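Local coordinates for protein ribulose bisphosphate carboxylase (Hyperthermus butylicus DSM 5456, PDB 6HUN) that probably catalyses the magnesium-dependent carboxylation of ribulose 1,5-bisphosphate to two molecules of 3-phosphoglycerate, as part of an archaeal AMP degradation pathway, at residues F142-G156 against V315-V327. Numbering follows the deposited sequence.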
loop_
_atom_site.group_PDB
_atom_site.type_symbol
_atom_site.label_atom_id
_atom_site.label_comp_id
_atom_site.label_asym_id
_atom_site.label_seq_id
_atom_site.Cartn_x
_atom_site.Cartn_y
_atom_site.Cartn_z
ATOM N N PHE A 142 4.760 4.472 19.811
ATOM C CA PHE A 142 3.402 4.961 19.989
ATOM C C PHE A 142 3.145 5.143 21.479
ATOM O O PHE A 142 3.264 4.161 22.222
ATOM C CB PHE A 142 2.389 3.996 19.394
ATOM C CG PHE A 142 2.523 3.872 17.908
ATOM C CD1 PHE A 142 2.089 4.904 17.103
ATOM C CD2 PHE A 142 3.158 2.812 17.350
ATOM C CE1 PHE A 142 2.238 4.826 15.711
ATOM C CE2 PHE A 142 3.280 2.710 15.943
ATOM C CZ PHE A 142 2.837 3.725 15.157
ATOM N N PRO A 143 2.806 6.341 21.953
ATOM C CA PRO A 143 2.504 6.506 23.423
ATOM C C PRO A 143 1.159 5.911 23.777
ATOM O O PRO A 143 0.292 5.745 22.910
ATOM C CB PRO A 143 2.504 8.022 23.623
ATOM C CG PRO A 143 2.132 8.595 22.317
ATOM C CD PRO A 143 2.707 7.631 21.232
ATOM N N PRO A 144 0.923 5.609 25.077
ATOM C CA PRO A 144 -0.303 4.905 25.456
ATOM C C PRO A 144 -1.571 5.578 24.989
ATOM O O PRO A 144 -2.528 4.890 24.651
ATOM C CB PRO A 144 -0.226 4.884 27.010
ATOM C CG PRO A 144 1.204 4.929 27.306
ATOM C CD PRO A 144 1.881 5.716 26.186
ATOM N N SER A 145 -1.642 6.904 25.016
ATOM C CA SER A 145 -2.905 7.573 24.737
ATOM C C SER A 145 -3.256 7.470 23.265
ATOM O O SER A 145 -4.431 7.497 22.886
ATOM C CB SER A 145 -2.817 9.032 25.170
ATOM O OG SER A 145 -1.733 9.630 24.474
ATOM N N TYR A 146 -2.247 7.328 22.426
ATOM C CA TYR A 146 -2.523 7.126 21.025
ATOM C C TYR A 146 -2.677 5.640 20.709
ATOM O O TYR A 146 -3.585 5.253 19.956
ATOM C CB TYR A 146 -1.390 7.764 20.246
ATOM C CG TYR A 146 -1.544 7.696 18.720
ATOM C CD1 TYR A 146 -2.718 8.085 18.076
ATOM C CD2 TYR A 146 -0.505 7.238 17.961
ATOM C CE1 TYR A 146 -2.827 8.019 16.655
ATOM C CE2 TYR A 146 -0.604 7.161 16.558
ATOM C CZ TYR A 146 -1.740 7.552 15.926
ATOM O OH TYR A 146 -1.748 7.442 14.544
ATOM N N LEU A 147 -1.802 4.807 21.293
ATOM C CA LEU A 147 -1.834 3.369 21.026
ATOM C C LEU A 147 -3.185 2.781 21.420
ATOM O O LEU A 147 -3.745 1.961 20.695
ATOM C CB LEU A 147 -0.681 2.670 21.758
ATOM C CG LEU A 147 -0.532 1.173 21.550
ATOM C CD1 LEU A 147 -0.243 0.905 20.066
ATOM C CD2 LEU A 147 0.579 0.576 22.367
ATOM N N GLU A 148 -3.770 3.253 22.529
ATOM C CA GLU A 148 -5.052 2.679 22.908
ATOM C C GLU A 148 -6.223 3.119 22.038
ATOM O O GLU A 148 -7.326 2.618 22.259
ATOM C CB GLU A 148 -5.347 2.993 24.394
ATOM C CG GLU A 148 -5.589 4.463 24.723
ATOM C CD GLU A 148 -5.688 4.712 26.258
ATOM O OE1 GLU A 148 -5.128 3.909 27.048
ATOM O OE2 GLU A 148 -6.342 5.699 26.680
ATOM N N THR A 149 -6.071 4.011 21.036
ATOM C CA THR A 149 -7.188 4.248 20.138
ATOM C C THR A 149 -7.339 3.155 19.079
ATOM O O THR A 149 -8.284 3.196 18.273
ATOM C CB THR A 149 -7.040 5.642 19.486
ATOM O OG1 THR A 149 -5.927 5.698 18.576
ATOM C CG2 THR A 149 -6.838 6.690 20.571
ATOM N N PHE A 150 -6.413 2.183 19.045
ATOM C CA PHE A 150 -6.433 1.084 18.109
ATOM C C PHE A 150 -6.882 -0.191 18.833
ATOM O O PHE A 150 -6.665 -0.324 20.048
ATOM C CB PHE A 150 -5.039 0.882 17.524
ATOM C CG PHE A 150 -4.586 2.047 16.714
ATOM C CD1 PHE A 150 -4.875 2.083 15.337
ATOM C CD2 PHE A 150 -3.874 3.079 17.288
ATOM C CE1 PHE A 150 -4.509 3.183 14.547
ATOM C CE2 PHE A 150 -3.485 4.208 16.490
ATOM C CZ PHE A 150 -3.783 4.236 15.120
ATOM N N PRO A 151 -7.595 -1.110 18.157
ATOM C CA PRO A 151 -8.196 -2.245 18.914
ATOM C C PRO A 151 -7.202 -3.331 19.229
ATOM O O PRO A 151 -7.357 -4.041 20.240
ATOM C CB PRO A 151 -9.272 -2.800 17.966
ATOM C CG PRO A 151 -8.774 -2.344 16.572
ATOM C CD PRO A 151 -8.140 -1.012 16.795
ATOM N N GLY A 152 -6.209 -3.493 18.358
ATOM C CA GLY A 152 -5.323 -4.648 18.413
ATOM C C GLY A 152 -6.068 -5.913 18.036
ATOM O O GLY A 152 -7.225 -5.889 17.570
ATOM N N PRO A 153 -5.405 -7.054 18.191
ATOM C CA PRO A 153 -6.016 -8.319 17.789
ATOM C C PRO A 153 -7.317 -8.563 18.546
ATOM O O PRO A 153 -7.469 -8.187 19.737
ATOM C CB PRO A 153 -4.930 -9.369 18.146
ATOM C CG PRO A 153 -3.606 -8.587 18.145
ATOM C CD PRO A 153 -3.995 -7.184 18.630
ATOM N N ASN A 154 -8.274 -9.173 17.835
ATOM C CA ASN A 154 -9.565 -9.541 18.445
ATOM C C ASN A 154 -9.376 -10.731 19.376
ATOM O O ASN A 154 -9.953 -10.808 20.464
ATOM C CB ASN A 154 -10.558 -9.932 17.374
ATOM C CG ASN A 154 -11.992 -10.076 17.917
ATOM O OD1 ASN A 154 -12.352 -9.413 18.860
ATOM N ND2 ASN A 154 -12.806 -10.919 17.287
ATOM N N LYS A 155 -8.563 -11.675 18.934
ATOM C CA LYS A 155 -8.389 -12.959 19.634
ATOM C C LYS A 155 -7.007 -13.125 20.226
ATOM O O LYS A 155 -6.890 -13.505 21.396
ATOM C CB LYS A 155 -8.674 -14.128 18.688
ATOM C CG LYS A 155 -10.145 -14.198 18.202
ATOM C CD LYS A 155 -11.038 -14.521 19.352
ATOM C CE LYS A 155 -12.481 -14.492 18.892
ATOM N NZ LYS A 155 -13.281 -15.106 19.959
ATOM N N GLY A 156 -5.989 -12.760 19.485
ATOM C CA GLY A 156 -4.608 -12.942 19.920
ATOM C C GLY A 156 -4.217 -14.420 19.984
ATOM O O GLY A 156 -4.976 -15.323 19.616
ATOM N N VAL A 315 6.071 -2.565 9.816
ATOM C CA VAL A 315 4.852 -3.071 9.198
ATOM C C VAL A 315 4.169 -4.066 10.156
ATOM O O VAL A 315 2.945 -4.076 10.292
ATOM C CB VAL A 315 5.209 -3.754 7.870
ATOM C CG1 VAL A 315 3.975 -4.537 7.294
ATOM C CG2 VAL A 315 5.776 -2.725 6.865
ATOM N N ALA A 316 4.958 -4.938 10.797
ATOM C CA ALA A 316 4.392 -5.891 11.752
ATOM C C ALA A 316 3.768 -5.200 12.962
ATOM O O ALA A 316 2.673 -5.574 13.424
ATOM C CB ALA A 316 5.475 -6.913 12.237
ATOM N N LYS A 317 4.414 -4.158 13.466
ATOM C CA LYS A 317 3.830 -3.404 14.578
ATOM C C LYS A 317 2.508 -2.741 14.180
ATOM O O LYS A 317 1.517 -2.795 14.930
ATOM C CB LYS A 317 4.873 -2.371 15.024
ATOM C CG LYS A 317 4.359 -1.346 15.949
ATOM C CD LYS A 317 5.486 -0.377 16.267
ATOM C CE LYS A 317 6.096 -0.711 17.558
ATOM N NZ LYS A 317 6.952 0.377 18.116
ATOM N N LEU A 318 2.435 -2.181 12.976
ATOM C CA LEU A 318 1.168 -1.554 12.556
ATOM C C LEU A 318 0.091 -2.622 12.345
ATOM O O LEU A 318 -1.078 -2.384 12.606
ATOM C CB LEU A 318 1.381 -0.757 11.257
ATOM C CG LEU A 318 2.332 0.469 11.381
ATOM C CD1 LEU A 318 2.657 1.006 9.954
ATOM C CD2 LEU A 318 1.662 1.549 12.128
ATOM N N ALA A 319 0.474 -3.788 11.807
ATOM C CA ALA A 319 -0.491 -4.887 11.653
ATOM C C ALA A 319 -1.076 -5.343 12.998
ATOM O O ALA A 319 -2.286 -5.594 13.121
ATOM C CB ALA A 319 0.209 -6.055 10.959
ATOM N N ARG A 320 -0.248 -5.370 14.036
ATOM C CA ARG A 320 -0.731 -5.744 15.352
ATOM C C ARG A 320 -1.668 -4.674 15.912
ATOM O O ARG A 320 -2.718 -4.984 16.477
ATOM C CB ARG A 320 0.470 -5.940 16.268
ATOM C CG ARG A 320 0.016 -6.224 17.721
ATOM C CD ARG A 320 1.272 -6.653 18.578
ATOM N NE ARG A 320 0.870 -6.916 19.985
ATOM C CZ ARG A 320 1.721 -7.152 20.989
ATOM N NH1 ARG A 320 3.029 -7.136 20.761
ATOM N NH2 ARG A 320 1.261 -7.362 22.234
ATOM N N MET A 321 -1.310 -3.403 15.740
ATOM C CA MET A 321 -2.224 -2.324 16.158
ATOM C C MET A 321 -3.568 -2.402 15.435
ATOM O O MET A 321 -4.639 -2.285 16.055
ATOM C CB MET A 321 -1.546 -0.982 15.853
ATOM C CG MET A 321 -0.350 -0.744 16.726
ATOM S SD MET A 321 0.657 0.637 16.100
ATOM C CE MET A 321 -0.703 1.776 16.195
ATOM N N ALA A 322 -3.520 -2.621 14.112
ATOM C CA ALA A 322 -4.741 -2.588 13.306
ATOM C C ALA A 322 -5.608 -3.782 13.601
ATOM O O ALA A 322 -6.846 -3.686 13.505
ATOM C CB ALA A 322 -4.406 -2.554 11.807
ATOM N N GLY A 323 -4.984 -4.906 13.973
ATOM C CA GLY A 323 -5.762 -5.990 14.532
ATOM C C GLY A 323 -5.660 -7.325 13.840
ATOM O O GLY A 323 -6.576 -8.137 14.028
ATOM N N VAL A 324 -4.517 -7.667 13.172
ATOM C CA VAL A 324 -4.344 -9.076 12.780
ATOM C C VAL A 324 -4.134 -9.927 14.025
ATOM O O VAL A 324 -3.627 -9.463 15.061
ATOM C CB VAL A 324 -3.191 -9.255 11.767
ATOM C CG1 VAL A 324 -3.370 -8.234 10.557
ATOM C CG2 VAL A 324 -1.886 -9.056 12.424
ATOM N N ASP A 325 -4.561 -11.190 13.941
ATOM C CA ASP A 325 -4.226 -12.158 14.982
ATOM C C ASP A 325 -3.018 -13.000 14.622
ATOM O O ASP A 325 -2.421 -13.637 15.517
ATOM C CB ASP A 325 -5.379 -13.102 15.228
ATOM C CG ASP A 325 -6.609 -12.363 15.741
ATOM O OD1 ASP A 325 -6.581 -11.963 16.908
ATOM O OD2 ASP A 325 -7.514 -12.110 14.931
ATOM N N HIS A 326 -2.652 -13.051 13.332
ATOM C CA HIS A 326 -1.491 -13.798 12.886
ATOM C C HIS A 326 -0.757 -12.965 11.837
ATOM O O HIS A 326 -1.388 -12.298 11.021
ATOM C CB HIS A 326 -1.773 -15.128 12.165
ATOM C CG HIS A 326 -2.905 -15.952 12.674
ATOM N ND1 HIS A 326 -3.567 -16.834 11.844
ATOM C CD2 HIS A 326 -3.431 -16.124 13.907
ATOM C CE1 HIS A 326 -4.459 -17.521 12.552
ATOM N NE2 HIS A 326 -4.402 -17.102 13.804
ATOM N N VAL A 327 0.572 -13.055 11.797
ATOM C CA VAL A 327 1.274 -12.295 10.729
ATOM C C VAL A 327 2.619 -12.962 10.452
ATOM O O VAL A 327 3.273 -13.505 11.351
ATOM C CB VAL A 327 1.450 -10.796 11.091
ATOM C CG1 VAL A 327 2.567 -10.599 12.079
ATOM C CG2 VAL A 327 1.834 -9.962 9.775
HETATM O O HOH W 1 -8.500 -9.568 15.019
#
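In this Rubisco the connection from the N-terminal domain's sheet to the alpha/beta (TIM) barrel, residues 142-156, runs over the C-terminal end of helix 312-322 and the turn into barrel strand 326-328. Met-321, long, flexible and apolar, reaches from the helix end to the aromatic rings of Phe-142 and Phe-150. Its SD lies 3.3 Å from Phe-142 CE2 over the ring face, a Met-aromatic contact. With the chain bent at its last torsion (chi3 58°), CE reaches between two rings, sitting 4.0 Å from the centroid of Phe-142 and over the face of Phe-150, 3.6 Å from CD2. Lys-317 lays its CD at the edge of the Phe-142 ring while its NZ goes on to Asp-139 and the carbonyl of Val-140.

The helix ends in a Schellman motif with Gly-323, at positive phi, as C-prime residue; a side chain there would run into Gly-152 O. Gly-152 N donates to Met-321 O (3.0 Å), a carbonyl of the helix's last turn, and Pro-153, with no N-H to satisfy, sets CD against Arg-320 O.

Beyond the turn, Asp-325 holds the incoming chain by its carboxylate. OD1 is gripped twice from one face of the carboxylate plane, by Lys-155 N on the syn side (2.8 Å) and by Gly-156 N on the anti side, the latter nearly straight at 167°. OD2 takes the N-H of Ile-292 on the neighbouring barrel strand. A leucine in its place would probably strand the backbone N-H groups of Lys-155 and Gly-156 without acceptors. A water bridges Asn-154 N, Gly-323 O and Asp-325 OD2, lying 2.7 Å from OD2.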